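Molybdopterin biosynthesis moeA protein (Pyrococcus horikoshii, PDB 1WU2) probably takes part in molybdenum cofactor biosynthesis, acting, as in related MoeA proteins, in the insertion of molybdenum into molybdopterin. Local coordinates at residues Val303-Asn308 with Tyr343-Ile348. Sequence-based numbering, arbitrary orientation.
Sequences VFAQFN and YEFIKI
With CG anti to the backbone N in both F345 (chi1 -175°) and F304 (chi1 -176°), one ring is carried from strand 343-351 against helix 300-319 and the other along the helix flank to meet it. The F345 ring lies over A305, whose CB sits off-centre above one face, 3.6 Å from the ring centroid: a CH-pi contact whose closest pair is A305 CB to F345 CD1 at 3.4 Å. The F304 side chain crosses that of F345 at about a right angle, and F345 CE1 comes in at the F304 ring edge, roughly level with the ring, 3.9 Å from F304 CD2. One turn after F304, N308 CB touches F345 CE2 at 4.0 Å. The N308 amide folds back over the F304 ring centre, ND2 3.2 Å above the plane, and ND2 donates to F304 O at 2.9 Å from 43° above the carbonyl plane; N308 N reaches the same oxygen from the opposite face, so two N-H groups hold it. Y375 stacks on F345, while Q164 of the second subunit packs on F304. Cutting F345 back to an alanine would probably open a gap over A305 CB and take the F345 contact from the F304 edge. This is apolar packing of a helix on a beta sheet, centred on the F345 ring, joining the probable molybdopterin-binding domain to strand 343-351 in the C-terminal (domain IV) region.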
ATOM      1  N   VAL A 303     -12.360 -10.489 -13.415  1.00 28.33           N
ATOM      2  CA  VAL A 303     -12.460  -9.032 -13.285  1.00 27.46           C
ATOM      3  C   VAL A 303     -11.215  -8.457 -12.609  1.00 26.67           C
ATOM      4  O   VAL A 303     -10.765  -7.371 -12.963  1.00 26.43           O
ATOM      5  CB  VAL A 303     -13.718  -8.615 -12.472  1.00 27.42           C
ATOM      6  CG1 VAL A 303     -13.664  -7.137 -12.072  1.00 27.68           C
ATOM      7  CG2 VAL A 303     -14.970  -8.894 -13.266  1.00 27.32           C
ATOM      8  N   PHE A 304     -10.673  -9.188 -11.638  1.00 25.85           N
ATOM      9  CA  PHE A 304      -9.501  -8.758 -10.876  1.00 25.35           C
ATOM     10  C   PHE A 304      -8.273  -8.658 -11.774  1.00 24.97           C
ATOM     11  O   PHE A 304      -7.536  -7.678 -11.717  1.00 24.77           O
ATOM     12  CB  PHE A 304      -9.237  -9.743  -9.734  1.00 25.22           C
ATOM     13  CG  PHE A 304      -8.109  -9.342  -8.817  1.00 24.97           C
ATOM     14  CD1 PHE A 304      -8.335  -8.481  -7.750  1.00 24.44           C
ATOM     15  CD2 PHE A 304      -6.829  -9.854  -9.003  1.00 24.54           C
ATOM     16  CE1 PHE A 304      -7.304  -8.121  -6.894  1.00 24.12           C
ATOM     17  CE2 PHE A 304      -5.794  -9.500  -8.153  1.00 24.52           C
ATOM     18  CZ  PHE A 304      -6.029  -8.631  -7.096  1.00 24.73           C
ATOM     19  N   ALA A 305      -8.061  -9.679 -12.596  1.00 24.73           N
ATOM     20  CA  ALA A 305      -6.957  -9.693 -13.551  1.00 24.51           C
ATOM     21  C   ALA A 305      -7.115  -8.585 -14.594  1.00 24.30           C
ATOM     22  O   ALA A 305      -6.140  -7.950 -14.991  1.00 23.92           O
ATOM     23  CB  ALA A 305      -6.872 -11.042 -14.229  1.00 24.59           C
ATOM     24  N   GLN A 306      -8.350  -8.353 -15.026  1.00 24.12           N
ATOM     25  CA  GLN A 306      -8.637  -7.290 -15.982  1.00 24.11           C
ATOM     26  C   GLN A 306      -8.420  -5.908 -15.370  1.00 23.91           C
ATOM     27  O   GLN A 306      -8.014  -4.980 -16.061  1.00 23.59           O
ATOM     28  CB  GLN A 306     -10.065  -7.412 -16.502  1.00 24.20           C
ATOM     29  CG  GLN A 306     -10.230  -8.510 -17.544  1.00 24.73           C
ATOM     30  CD  GLN A 306     -11.681  -8.796 -17.877  1.00 25.18           C
ATOM     31  OE1 GLN A 306     -12.592  -8.279 -17.222  1.00 24.84           O
ATOM     32  NE2 GLN A 306     -11.901  -9.620 -18.897  1.00 25.08           N
ATOM     33  N   PHE A 307      -8.681  -5.776 -14.072  1.00 23.90           N
ATOM     34  CA  PHE A 307      -8.514  -4.496 -13.400  1.00 23.99           C
ATOM     35  C   PHE A 307      -7.032  -4.174 -13.247  1.00 23.92           C
ATOM     36  O   PHE A 307      -6.598  -3.073 -13.561  1.00 23.85           O
ATOM     37  CB  PHE A 307      -9.201  -4.481 -12.031  1.00 24.25           C
ATOM     38  CG  PHE A 307      -9.035  -3.180 -11.299  1.00 24.70           C
ATOM     39  CD1 PHE A 307      -9.962  -2.162 -11.446  1.00 24.97           C
ATOM     40  CD2 PHE A 307      -7.925  -2.961 -10.499  1.00 25.35           C
ATOM     41  CE1 PHE A 307      -9.792  -0.957 -10.794  1.00 25.27           C
ATOM     42  CE2 PHE A 307      -7.750  -1.757  -9.844  1.00 25.34           C
ATOM     43  CZ  PHE A 307      -8.682  -0.754  -9.990  1.00 25.43           C
ATOM     44  N   ASN A 308      -6.260  -5.145 -12.772  1.00 23.77           N
ATOM     45  CA  ASN A 308      -4.826  -4.960 -12.564  1.00 23.67           C
ATOM     46  C   ASN A 308      -4.040  -4.761 -13.860  1.00 23.50           C
ATOM     47  O   ASN A 308      -3.070  -4.002 -13.889  1.00 23.59           O
ATOM     48  CB  ASN A 308      -4.251  -6.138 -11.773  1.00 23.69           C
ATOM     49  CG  ASN A 308      -4.508  -6.016 -10.288  1.00 23.75           C
ATOM     50  OD1 ASN A 308      -3.810  -5.280  -9.592  1.00 24.49           O
ATOM     51  ND2 ASN A 308      -5.517  -6.728  -9.794  1.00 24.24           N
ATOM     52  N   TYR A 343      -1.291 -14.577 -22.499  1.00 29.73           N
ATOM     53  CA  TYR A 343      -0.605 -13.798 -21.478  1.00 29.38           C
ATOM     54  C   TYR A 343      -1.183 -14.174 -20.116  1.00 29.29           C
ATOM     55  O   TYR A 343      -2.309 -13.807 -19.794  1.00 29.23           O
ATOM     56  CB  TYR A 343      -0.796 -12.307 -21.758  1.00 29.29           C
ATOM     57  CG  TYR A 343       0.140 -11.393 -21.013  1.00 28.86           C
ATOM     58  CD1 TYR A 343      -0.191 -10.903 -19.753  1.00 28.04           C
ATOM     59  CD2 TYR A 343       1.350 -11.001 -21.575  1.00 28.42           C
ATOM     60  CE1 TYR A 343       0.667 -10.059 -19.068  1.00 28.06           C
ATOM     61  CE2 TYR A 343       2.216 -10.156 -20.900  1.00 28.00           C
ATOM     62  CZ  TYR A 343       1.868  -9.687 -19.647  1.00 27.99           C
ATOM     63  OH  TYR A 343       2.721  -8.847 -18.972  1.00 27.49           O
ATOM     64  N   GLU A 344      -0.404 -14.906 -19.324  1.00 29.10           N
ATOM     65  CA  GLU A 344      -0.889 -15.497 -18.077  1.00 29.05           C
ATOM     66  C   GLU A 344      -0.869 -14.502 -16.919  1.00 28.70           C
ATOM     67  O   GLU A 344       0.169 -13.933 -16.598  1.00 28.67           O
ATOM     68  CB  GLU A 344      -0.048 -16.722 -17.669  1.00 29.13           C
ATOM     69  CG  GLU A 344       0.444 -17.621 -18.795  1.00 29.93           C
ATOM     70  CD  GLU A 344      -0.671 -18.340 -19.523  1.00 30.93           C
ATOM     71  OE1 GLU A 344      -1.809 -18.367 -19.008  1.00 31.68           O
ATOM     72  OE2 GLU A 344      -0.400 -18.880 -20.617  1.00 31.45           O
ATOM     73  N   PHE A 345      -2.025 -14.313 -16.293  1.00 28.46           N
ATOM     74  CA  PHE A 345      -2.123 -13.629 -15.010  1.00 28.04           C
ATOM     75  C   PHE A 345      -2.169 -14.723 -13.949  1.00 27.90           C
ATOM     76  O   PHE A 345      -3.165 -15.435 -13.822  1.00 28.20           O
ATOM     77  CB  PHE A 345      -3.385 -12.762 -14.971  1.00 27.96           C
ATOM     78  CG  PHE A 345      -3.521 -11.920 -13.729  1.00 27.41           C
ATOM     79  CD1 PHE A 345      -4.238 -12.386 -12.634  1.00 26.93           C
ATOM     80  CD2 PHE A 345      -2.963 -10.648 -13.669  1.00 26.94           C
ATOM     81  CE1 PHE A 345      -4.386 -11.604 -11.490  1.00 26.90           C
ATOM     82  CE2 PHE A 345      -3.104  -9.862 -12.531  1.00 26.61           C
ATOM     83  CZ  PHE A 345      -3.813 -10.345 -11.436  1.00 26.74           C
ATOM     84  N   ILE A 346      -1.080 -14.859 -13.201  1.00 27.56           N
ATOM     85  CA  ILE A 346      -0.913 -15.947 -12.245  1.00 27.24           C
ATOM     86  C   ILE A 346      -0.915 -15.398 -10.835  1.00 27.12           C
ATOM     87  O   ILE A 346      -0.108 -14.537 -10.504  1.00 26.93           O
ATOM     88  CB  ILE A 346       0.419 -16.693 -12.504  1.00 27.14           C
ATOM     89  CG1 ILE A 346       0.458 -17.262 -13.928  1.00 26.92           C
ATOM     90  CG2 ILE A 346       0.633 -17.796 -11.466  1.00 27.02           C
ATOM     91  CD1 ILE A 346      -0.684 -18.214 -14.260  1.00 26.76           C
ATOM     92  N   LYS A 347      -1.812 -15.911 -10.003  1.00 27.06           N
ATOM     93  CA  LYS A 347      -1.924 -15.469  -8.617  1.00 27.14           C
ATOM     94  C   LYS A 347      -0.837 -16.129  -7.773  1.00 27.04           C
ATOM     95  O   LYS A 347      -0.619 -17.333  -7.858  1.00 26.89           O
ATOM     96  CB  LYS A 347      -3.316 -15.786  -8.067  1.00 27.14           C
ATOM     97  CG  LYS A 347      -4.439 -15.033  -8.784  1.00 27.62           C
ATOM     98  CD  LYS A 347      -5.794 -15.725  -8.631  1.00 28.47           C
ATOM     99  CE  LYS A 347      -5.956 -16.899  -9.597  1.00 28.90           C
ATOM    100  NZ  LYS A 347      -5.980 -16.478 -11.035  1.00 29.70           N
ATOM    101  N   ILE A 348      -0.162 -15.314  -6.964  1.00 27.19           N
ATOM    102  CA  ILE A 348       0.988 -15.727  -6.165  1.00 27.18           C
ATOM    103  C   ILE A 348       0.773 -15.354  -4.702  1.00 27.42           C
ATOM    104  O   ILE A 348       0.290 -14.271  -4.418  1.00 27.11           O
ATOM    105  CB  ILE A 348       2.246 -14.982  -6.674  1.00 27.11           C
ATOM    106  CG1 ILE A 348       2.557 -15.341  -8.134  1.00 26.75           C
ATOM    107  CG2 ILE A 348       3.449 -15.237  -5.755  1.00 26.90           C
ATOM    108  CD1 ILE A 348       2.907 -16.791  -8.372  1.00 26.62           C
TER